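Local coordinates for protein geobacter metallireducens SMUG1 (Geobacter metallireducens, PDB 5H9I) that belongs to the uracil-DNA glycosylase superfamily as a SMUG1-type protein, with an alpha/beta fold built round a four-stranded parallel sheet, at residues Leu7-Ala15 and Leu34-Leu45; Asp171-Val179 and Arg196-Val206. All coordinates share one frame; numbering follows the deposited sequence.

Contact 1. Residues Leu7-Ala15 and Leu34-Leu45; sequences LAAISDALA and LLYAREPHVAYL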
loop_
_atom_site.group_PDB
_atom_site.type_symbol
_atom_site.label_atom_id
_atom_site.label_comp_id
_atom_site.label_asym_id
_atom_site.label_seq_id
_atom_site.Cartn_x
_atom_site.Cartn_y
_atom_site.Cartn_z
ATOM N N LEU A 7 -7.561 5.285 11.239
ATOM C CA LEU A 7 -6.942 4.277 10.430
ATOM C C LEU A 7 -6.531 3.035 11.094
ATOM O O LEU A 7 -6.510 1.955 10.515
ATOM C CB LEU A 7 -5.816 4.900 9.604
ATOM C CG LEU A 7 -6.138 5.991 8.575
ATOM C CD1 LEU A 7 -4.837 6.539 7.956
ATOM C CD2 LEU A 7 -6.959 5.474 7.517
ATOM N N ALA A 8 -6.025 3.175 12.358
ATOM C CA ALA A 8 -5.551 1.944 13.000
ATOM C C ALA A 8 -6.697 0.964 13.250
ATOM O O ALA A 8 -6.466 -0.248 13.045
ATOM C CB ALA A 8 -4.944 2.302 14.359
ATOM N N ALA A 9 -7.838 1.493 13.607
ATOM C CA ALA A 9 -9.061 0.624 13.759
ATOM C C ALA A 9 -9.383 -0.101 12.448
ATOM O O ALA A 9 -9.758 -1.299 12.392
ATOM C CB ALA A 9 -10.233 1.436 14.168
ATOM N N ILE A 10 -9.300 0.649 11.363
ATOM C CA ILE A 10 -9.558 0.096 10.058
ATOM C C ILE A 10 -8.559 -1.010 9.721
ATOM O O ILE A 10 -8.941 -2.022 9.245
ATOM C CB ILE A 10 -9.520 1.208 8.981
ATOM C CG1 ILE A 10 -10.690 2.172 9.202
ATOM C CG2 ILE A 10 -9.610 0.617 7.575
ATOM C CD1 ILE A 10 -10.662 3.459 8.404
ATOM N N SER A 11 -7.275 -0.788 9.983
ATOM C CA SER A 11 -6.281 -1.805 9.676
ATOM C C SER A 11 -6.479 -3.051 10.569
ATOM O O SER A 11 -6.293 -4.147 10.132
ATOM C CB SER A 11 -4.787 -1.294 9.751
ATOM O OG SER A 11 -4.294 -0.705 8.516
ATOM N N ASP A 12 -6.805 -2.818 11.827
ATOM C CA ASP A 12 -7.016 -3.961 12.731
ATOM C C ASP A 12 -8.228 -4.786 12.290
ATOM O O ASP A 12 -8.164 -5.969 12.320
ATOM C CB ASP A 12 -7.093 -3.510 14.183
ATOM C CG ASP A 12 -5.698 -3.110 14.774
ATOM O OD1 ASP A 12 -4.647 -3.505 14.281
ATOM O OD2 ASP A 12 -5.671 -2.412 15.734
ATOM N N ALA A 13 -9.268 -4.118 11.831
ATOM C CA ALA A 13 -10.526 -4.793 11.351
ATOM C C ALA A 13 -10.176 -5.561 10.092
ATOM O O ALA A 13 -10.584 -6.705 9.888
ATOM C CB ALA A 13 -11.583 -3.835 11.087
ATOM N N LEU A 14 -9.445 -4.939 9.164
ATOM C CA LEU A 14 -8.971 -5.645 7.987
ATOM C C LEU A 14 -8.171 -6.912 8.338
ATOM O O LEU A 14 -8.327 -7.938 7.771
ATOM C CB LEU A 14 -8.215 -4.705 7.070
ATOM C CG LEU A 14 -7.586 -5.312 5.796
ATOM C CD1 LEU A 14 -8.668 -6.002 4.924
ATOM C CD2 LEU A 14 -6.825 -4.213 5.016
ATOM N N ALA A 15 -7.190 -6.793 9.232
ATOM C CA ALA A 15 -6.380 -7.987 9.628
ATOM C C ALA A 15 -7.253 -9.123 10.172
ATOM O O ALA A 15 -7.049 -10.259 9.787
ATOM C CB ALA A 15 -5.313 -7.579 10.683
ATOM N N LEU A 34 0.604 -6.304 8.682
ATOM C CA LEU A 34 -0.239 -5.643 9.679
ATOM C C LEU A 34 -0.075 -6.287 10.985
ATOM O O LEU A 34 -0.322 -5.646 12.036
ATOM C CB LEU A 34 -1.728 -5.663 9.282
ATOM C CG LEU A 34 -2.100 -5.091 7.972
ATOM C CD1 LEU A 34 -3.600 -5.022 7.718
ATOM C CD2 LEU A 34 -1.490 -3.689 7.752
ATOM N N LEU A 35 0.357 -7.546 11.007
ATOM C CA LEU A 35 0.579 -8.280 12.247
ATOM C C LEU A 35 2.020 -8.278 12.687
ATOM O O LEU A 35 2.312 -8.046 13.858
ATOM C CB LEU A 35 0.056 -9.697 12.078
ATOM C CG LEU A 35 -1.363 -9.893 11.643
ATOM C CD1 LEU A 35 -1.764 -11.373 11.485
ATOM C CD2 LEU A 35 -2.276 -9.274 12.643
ATOM N N TYR A 36 2.954 -8.540 11.796
ATOM C CA TYR A 36 4.345 -8.633 12.191
ATOM C C TYR A 36 5.161 -7.348 12.168
ATOM O O TYR A 36 6.207 -7.287 12.693
ATOM C CB TYR A 36 5.052 -9.759 11.401
ATOM C CG TYR A 36 5.246 -9.544 9.931
ATOM C CD1 TYR A 36 6.214 -8.692 9.482
ATOM C CD2 TYR A 36 4.515 -10.226 9.018
ATOM C CE1 TYR A 36 6.423 -8.516 8.151
ATOM C CE2 TYR A 36 4.731 -10.069 7.681
ATOM C CZ TYR A 36 5.671 -9.197 7.251
ATOM O OH TYR A 36 5.891 -9.053 5.939
ATOM N N ALA A 37 4.593 -6.319 11.555
ATOM C CA ALA A 37 5.222 -5.003 11.524
ATOM C C ALA A 37 4.214 -3.956 11.980
ATOM O O ALA A 37 4.114 -2.913 11.440
ATOM C CB ALA A 37 5.731 -4.669 10.133
ATOM N N ARG A 38 3.508 -4.306 13.030
ATOM C CA ARG A 38 2.423 -3.488 13.513
ATOM C C ARG A 38 2.871 -2.140 14.082
ATOM O O ARG A 38 2.284 -1.179 13.810
ATOM C CB ARG A 38 1.552 -4.276 14.506
ATOM C CG ARG A 38 0.336 -3.454 14.948
ATOM C CD ARG A 38 -0.850 -4.191 15.560
ATOM N NE ARG A 38 -2.018 -3.306 15.734
ATOM C CZ ARG A 38 -2.112 -2.392 16.684
ATOM N NH1 ARG A 38 -1.129 -2.256 17.541
ATOM N NH2 ARG A 38 -3.175 -1.609 16.787
ATOM N N GLU A 39 3.957 -2.131 14.823
ATOM C CA GLU A 39 4.418 -0.908 15.462
ATOM C C GLU A 39 4.805 0.110 14.406
ATOM O O GLU A 39 4.326 1.243 14.426
ATOM C CB GLU A 39 5.487 -1.098 16.575
ATOM C CG GLU A 39 4.824 -1.804 17.720
ATOM C CD GLU A 39 5.713 -1.995 18.921
ATOM O OE1 GLU A 39 6.915 -1.865 18.740
ATOM O OE2 GLU A 39 5.063 -2.177 19.979
ATOM N N PRO A 40 5.627 -0.275 13.417
ATOM C CA PRO A 40 5.964 0.763 12.409
ATOM C C PRO A 40 4.743 1.121 11.516
ATOM O O PRO A 40 4.588 2.290 11.117
ATOM C CB PRO A 40 7.102 0.184 11.622
ATOM C CG PRO A 40 7.117 -1.270 12.018
ATOM C CD PRO A 40 6.558 -1.421 13.365
ATOM N N HIS A 41 3.882 0.149 11.258
ATOM C CA HIS A 41 2.674 0.463 10.461
ATOM C C HIS A 41 1.776 1.464 11.195
ATOM O O HIS A 41 1.344 2.440 10.598
ATOM C CB HIS A 41 1.929 -0.813 10.208
ATOM C CG HIS A 41 0.693 -0.622 9.382
ATOM N ND1 HIS A 41 0.745 -0.285 8.024
ATOM C CD2 HIS A 41 -0.612 -0.608 9.703
ATOM C CE1 HIS A 41 -0.489 -0.136 7.584
ATOM N NE2 HIS A 41 -1.330 -0.318 8.577
ATOM N N VAL A 42 1.498 1.206 12.473
ATOM C CA VAL A 42 0.688 2.150 13.226
ATOM C C VAL A 42 1.373 3.495 13.405
ATOM O O VAL A 42 0.694 4.519 13.465
ATOM C CB VAL A 42 0.249 1.463 14.559
ATOM C CG1 VAL A 42 -0.443 2.470 15.455
ATOM C CG2 VAL A 42 -0.682 0.284 14.262
ATOM N N ALA A 43 2.707 3.526 13.559
ATOM C CA ALA A 43 3.413 4.766 13.510
ATOM C C ALA A 43 3.097 5.597 12.245
ATOM O O ALA A 43 2.833 6.774 12.309
ATOM C CB ALA A 43 4.937 4.572 13.688
ATOM N N TYR A 44 3.150 4.903 11.124
ATOM C CA TYR A 44 2.901 5.608 9.856
ATOM C C TYR A 44 1.434 6.071 9.823
ATOM O O TYR A 44 1.162 7.240 9.506
ATOM C CB TYR A 44 3.146 4.601 8.706
ATOM C CG TYR A 44 2.679 5.062 7.337
ATOM C CD1 TYR A 44 3.312 6.121 6.713
ATOM C CD2 TYR A 44 1.602 4.436 6.725
ATOM C CE1 TYR A 44 2.914 6.578 5.447
ATOM C CE2 TYR A 44 1.189 4.918 5.455
ATOM C CZ TYR A 44 1.853 5.982 4.869
ATOM O OH TYR A 44 1.387 6.469 3.658
ATOM N N LEU A 45 0.452 5.222 10.214
ATOM C CA LEU A 45 -0.929 5.626 10.228
ATOM C C LEU A 45 -1.168 6.806 11.159
ATOM O O LEU A 45 -1.862 7.762 10.813
ATOM C CB LEU A 45 -1.859 4.528 10.658
ATOM C CG LEU A 45 -1.795 3.251 9.820
ATOM C CD1 LEU A 45 -2.794 2.235 10.499
ATOM C CD2 LEU A 45 -2.074 3.433 8.375
HETATM O O HOH W 1 -2.106 -3.110 12.012
#
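Helix 7-19 packs here against helix 38-48 and the short helix 33-36 before it, joined by Leu7, Ser11 and Asp12 meeting Leu45, His41 and Arg38. The axes of 7-15 and 38-45 come within 9.9 Å, and their N-to-C directions differ by 141°, so they run roughly antiparallel. Asp12 and Arg38 form a side-on salt bridge. Arg38 NE gives a hydrogen bond to Asp12 OD1 at 3.0 Å, and Arg38 NH2 gives one to Asp12 OD2 at 2.8 Å. Both oxygens use their syn lone pairs. The arginine reaches across because its CG is anti to the backbone N (chi1 -176°) and its chain stays extended to NE. Val42 CG2 lies over one face of the guanidinium. Deeper in, Ser11 OG and His41 NE2 share a hydrogen bond of 3.0 Å, in the plane of the ring. His41 ND1 is hydrogen-bonded to Gly71 O, and Leu34 CD2 lies over one ring face. Leu45 CD1 sits 3.7 Å from Ala8 CA. A water bonds to Leu34 O and weakly to Asp12 OD1. With both ring nitrogens bonded, the buried imidazole is fixed in rotation, while two bonds hold the Asp12 carboxylate edge to edge with the guanidinium, nearly in one plane.

Contact 2. Residues Asp171-Val179 and Arg196-Val206; sequences DLALRRTVV and RCHEALEGFDV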
loop_
_atom_site.group_PDB
_atom_site.type_symbol
_atom_site.label_atom_id
_atom_site.label_comp_id
_atom_site.label_asym_id
_atom_site.label_seq_id
_atom_site.Cartn_x
_atom_site.Cartn_y
_atom_site.Cartn_z
ATOM N N ASP A 171 -12.106 -4.274 -0.113
ATOM C CA ASP A 171 -13.048 -3.195 -0.518
ATOM C C ASP A 171 -13.686 -2.460 0.684
ATOM O O ASP A 171 -13.834 -1.252 0.673
ATOM C CB ASP A 171 -14.220 -3.819 -1.365
ATOM C CG ASP A 171 -13.850 -4.257 -2.761
ATOM O OD1 ASP A 171 -12.712 -4.061 -3.248
ATOM O OD2 ASP A 171 -14.762 -4.986 -3.371
ATOM N N LEU A 172 -14.055 -3.281 1.680
ATOM C CA LEU A 172 -14.645 -2.703 2.871
ATOM C C LEU A 172 -13.627 -1.741 3.612
ATOM O O LEU A 172 -13.985 -0.624 3.975
ATOM C CB LEU A 172 -15.083 -3.788 3.847
ATOM C CG LEU A 172 -15.486 -3.360 5.281
ATOM C CD1 LEU A 172 -16.635 -2.373 5.210
ATOM C CD2 LEU A 172 -15.816 -4.608 6.070
ATOM N N ALA A 173 -12.369 -2.215 3.673
ATOM C CA ALA A 173 -11.348 -1.380 4.348
ATOM C C ALA A 173 -11.158 -0.092 3.540
ATOM O O ALA A 173 -10.919 0.968 4.085
ATOM C CB ALA A 173 -10.045 -2.140 4.499
ATOM N N LEU A 174 -11.155 -0.187 2.207
ATOM C CA LEU A 174 -10.971 0.977 1.396
ATOM C C LEU A 174 -12.114 2.021 1.518
ATOM O O LEU A 174 -11.906 3.179 1.640
ATOM C CB LEU A 174 -10.722 0.619 -0.107
ATOM C CG LEU A 174 -10.493 1.723 -1.070
ATOM C CD1 LEU A 174 -9.359 2.671 -0.677
ATOM C CD2 LEU A 174 -10.286 1.089 -2.492
ATOM N N ARG A 175 -13.380 1.469 1.478
ATOM C CA ARG A 175 -14.476 2.326 1.738
ATOM C C ARG A 175 -14.396 3.019 3.132
ATOM O O ARG A 175 -14.641 4.210 3.192
ATOM C CB ARG A 175 -15.812 1.572 1.619
ATOM C CG ARG A 175 -16.207 1.284 0.191
ATOM C CD ARG A 175 -17.544 0.654 0.109
ATOM N NE ARG A 175 -17.623 -0.710 0.550
ATOM C CZ ARG A 175 -17.414 -1.760 -0.251
ATOM N NH1 ARG A 175 -17.128 -1.616 -1.515
ATOM N NH2 ARG A 175 -17.503 -2.970 0.284
ATOM N N ARG A 176 -14.028 2.262 4.176
ATOM C CA ARG A 176 -13.876 2.850 5.459
ATOM C C ARG A 176 -12.776 3.951 5.457
ATOM O O ARG A 176 -12.968 5.008 6.078
ATOM C CB ARG A 176 -13.493 1.792 6.467
ATOM C CG ARG A 176 -14.673 0.877 6.855
ATOM C CD ARG A 176 -14.232 -0.259 7.623
ATOM N NE ARG A 176 -15.383 -0.928 8.284
ATOM C CZ ARG A 176 -15.323 -2.126 8.812
ATOM N NH1 ARG A 176 -14.269 -2.927 8.773
ATOM N NH2 ARG A 176 -16.481 -2.547 9.401
ATOM N N THR A 177 -11.695 3.686 4.751
ATOM C CA THR A 177 -10.603 4.668 4.659
ATOM C C THR A 177 -11.077 5.957 4.043
ATOM O O THR A 177 -10.750 7.095 4.446
ATOM C CB THR A 177 -9.415 4.039 3.918
ATOM O OG1 THR A 177 -8.977 2.880 4.599
ATOM C CG2 THR A 177 -8.326 5.070 3.759
ATOM N N VAL A 178 -11.865 5.806 2.966
ATOM C CA VAL A 178 -12.370 6.981 2.260
ATOM C C VAL A 178 -13.421 7.732 3.109
ATOM O O VAL A 178 -13.444 8.971 3.119
ATOM C CB VAL A 178 -12.932 6.554 0.850
ATOM C CG1 VAL A 178 -13.785 7.651 0.224
ATOM C CG2 VAL A 178 -11.748 6.184 -0.013
ATOM N N VAL A 179 -14.281 7.012 3.803
ATOM C CA VAL A 179 -15.233 7.714 4.671
ATOM C C VAL A 179 -14.482 8.464 5.795
ATOM O O VAL A 179 -14.875 9.576 6.129
ATOM C CB VAL A 179 -16.239 6.730 5.282
ATOM C CG1 VAL A 179 -17.065 7.385 6.447
ATOM C CG2 VAL A 179 -17.139 6.211 4.138
ATOM N N ARG A 196 -9.589 -1.747 -8.767
ATOM C CA ARG A 196 -10.213 -1.991 -7.473
ATOM C C ARG A 196 -10.869 -0.730 -6.891
ATOM O O ARG A 196 -11.897 -0.832 -6.216
ATOM C CB ARG A 196 -9.256 -2.543 -6.471
ATOM C CG ARG A 196 -8.628 -3.909 -6.876
ATOM C CD ARG A 196 -9.642 -4.960 -7.314
ATOM N NE ARG A 196 -10.806 -5.087 -6.429
ATOM C CZ ARG A 196 -12.028 -5.449 -6.799
ATOM N NH1 ARG A 196 -12.287 -5.818 -8.054
ATOM N NH2 ARG A 196 -12.998 -5.505 -5.880
ATOM N N CYS A 197 -10.215 0.436 -7.046
ATOM C CA CYS A 197 -10.790 1.677 -6.540
ATOM C C CYS A 197 -12.143 1.944 -7.280
ATOM O O CYS A 197 -13.053 2.387 -6.594
ATOM C CB CYS A 197 -9.834 2.847 -6.723
ATOM S SG CYS A 197 -8.318 2.736 -5.670
ATOM N N HIS A 198 -12.223 1.812 -8.585
ATOM C CA HIS A 198 -13.501 2.060 -9.243
ATOM C C HIS A 198 -14.504 1.072 -8.698
ATOM O O HIS A 198 -15.679 1.499 -8.431
ATOM C CB HIS A 198 -13.356 1.903 -10.759
ATOM C CG HIS A 198 -12.653 3.000 -11.452
ATOM N ND1 HIS A 198 -13.149 4.257 -11.563
ATOM C CD2 HIS A 198 -11.496 3.004 -12.143
ATOM C CE1 HIS A 198 -12.326 5.005 -12.279
ATOM N NE2 HIS A 198 -11.293 4.261 -12.607
ATOM N N GLU A 199 -14.150 -0.156 -8.490
ATOM C CA GLU A 199 -15.110 -1.208 -8.039
ATOM C C GLU A 199 -15.599 -0.946 -6.603
ATOM O O GLU A 199 -16.777 -1.035 -6.288
ATOM C CB GLU A 199 -14.528 -2.607 -8.079
ATOM C CG GLU A 199 -14.340 -3.200 -9.464
ATOM C CD GLU A 199 -15.645 -3.803 -10.014
ATOM O OE1 GLU A 199 -16.307 -4.499 -9.284
ATOM O OE2 GLU A 199 -15.947 -3.479 -11.125
ATOM N N ALA A 200 -14.684 -0.601 -5.714
ATOM C CA ALA A 200 -15.007 -0.438 -4.331
ATOM C C ALA A 200 -15.757 0.834 -4.007
ATOM O O ALA A 200 -16.508 0.854 -3.039
ATOM C CB ALA A 200 -13.708 -0.534 -3.481
ATOM N N LEU A 201 -15.488 1.904 -4.740
ATOM C CA LEU A 201 -15.910 3.246 -4.410
ATOM C C LEU A 201 -17.032 3.828 -5.303
ATOM O O LEU A 201 -17.359 4.979 -5.149
ATOM C CB LEU A 201 -14.721 4.205 -4.407
ATOM C CG LEU A 201 -13.629 3.765 -3.467
ATOM C CD1 LEU A 201 -12.407 4.645 -3.680
ATOM C CD2 LEU A 201 -14.084 3.818 -2.043
ATOM N N GLU A 202 -17.569 3.001 -6.202
ATOM C CA GLU A 202 -18.705 3.507 -7.001
ATOM C C GLU A 202 -19.851 3.984 -6.090
ATOM O O GLU A 202 -20.232 3.336 -5.141
ATOM C CB GLU A 202 -19.129 2.434 -7.921
ATOM C CG GLU A 202 -20.230 2.933 -8.862
ATOM C CD GLU A 202 -20.689 1.928 -9.835
ATOM O OE1 GLU A 202 -19.847 1.441 -10.575
ATOM O OE2 GLU A 202 -21.902 1.593 -9.751
ATOM N N GLY A 203 -20.346 5.181 -6.412
ATOM C CA GLY A 203 -21.355 5.869 -5.702
ATOM C C GLY A 203 -20.926 6.722 -4.596
ATOM O O GLY A 203 -21.730 7.471 -4.029
ATOM N N PHE A 204 -19.651 6.679 -4.215
ATOM C CA PHE A 204 -19.106 7.678 -3.363
ATOM C C PHE A 204 -18.867 8.995 -4.139
ATOM O O PHE A 204 -18.580 9.049 -5.330
ATOM C CB PHE A 204 -17.766 7.163 -2.738
ATOM C CG PHE A 204 -17.969 6.128 -1.687
ATOM C CD1 PHE A 204 -18.420 4.844 -1.981
ATOM C CD2 PHE A 204 -17.729 6.386 -0.376
ATOM C CE1 PHE A 204 -18.624 3.876 -1.025
ATOM C CE2 PHE A 204 -17.852 5.408 0.597
ATOM C CZ PHE A 204 -18.389 4.166 0.305
ATOM N N ASP A 205 -18.859 10.050 -3.372
ATOM C CA ASP A 205 -18.593 11.341 -3.952
ATOM C C ASP A 205 -17.072 11.608 -4.078
ATOM O O ASP A 205 -16.516 12.486 -3.412
ATOM C CB ASP A 205 -19.273 12.380 -3.116
ATOM C CG ASP A 205 -19.335 13.729 -3.840
ATOM O OD1 ASP A 205 -19.080 13.852 -5.054
ATOM O OD2 ASP A 205 -19.687 14.679 -3.126
ATOM N N VAL A 206 -16.385 10.806 -4.891
ATOM C CA VAL A 206 -14.933 10.881 -5.098
ATOM C C VAL A 206 -14.665 10.625 -6.550
ATOM O O VAL A 206 -15.409 9.903 -7.151
ATOM C CB VAL A 206 -14.065 9.827 -4.372
ATOM C CG1 VAL A 206 -13.978 10.061 -2.948
ATOM C CG2 VAL A 206 -14.511 8.417 -4.655
#
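Arg196, first in its segment, meets Asp171 at the start of 171-179. Arg196 NH2 gives a hydrogen bond to Asp171 OD1 at 3.0 Å, part of a salt bridge, and OD1 accepts with its syn lone pair. The carboxylate and guanidinium planes are 14° apart. The arginine chain bends at chi2 and chi3 to bring its end there. Tyr140 OH is hydrogen-bonded to both Asp171 OD1 and Arg196 NE, and so ties the two charged groups together from outside the segments. Next, Cys197 SG touches Leu174 CD2 at 4.1 Å. Ala200 CB rests 3.7 Å from Asp171 OD1 and also meets Leu174 CD2. The carbonyl of Ala200 takes a bond from Arg175 NH1 at 3.0 Å, in the carbonyl plane and on a lone pair. Leu201 follows, its CD2 placed 3.9 Å from Val178 CG2 and also touching Arg175 CG. A type II beta turn from Leu201 to Phe204 then brings the chain back to the helix. Phe204 CE1 lies 3.6 Å from Arg175 CD, and Val179 CG2 lies at the ring edge, near its plane. Last comes Val206, whose CG1 lies 4.0 Å from Val178 CG1. Helix pieces 171-179 and 196-201 cross at -76°, and Leu174, Val178, Cys197 and Leu201 also touch strands of the parallel sheet. This is the helix layer over a parallel sheet in an alpha/beta fold, with the turn leading from helix 191-201 into strand 207-211.

Overall arrangement
Helix 160-181 links the two contacts. Its segment 171-179 packs against 196-206 in contact 2 and also touches segment 7-15 of contact 1. Ile10 CD1 lies 3.6 Å from Arg176 O, and Ala13 CB lies 3.7 Å from Arg176 NH1. The contact centres are about 19 Å apart, and contact 1 closes in the sequence before contact 2 opens. Bound xanthine sits about 9 Å from the His41 side chain and about 11 Å from that of Arg196. Both contacts are therefore near its pocket without lining it. Leu7 and Leu45 touch strand 135-139, which ends at Asn139 of that pocket.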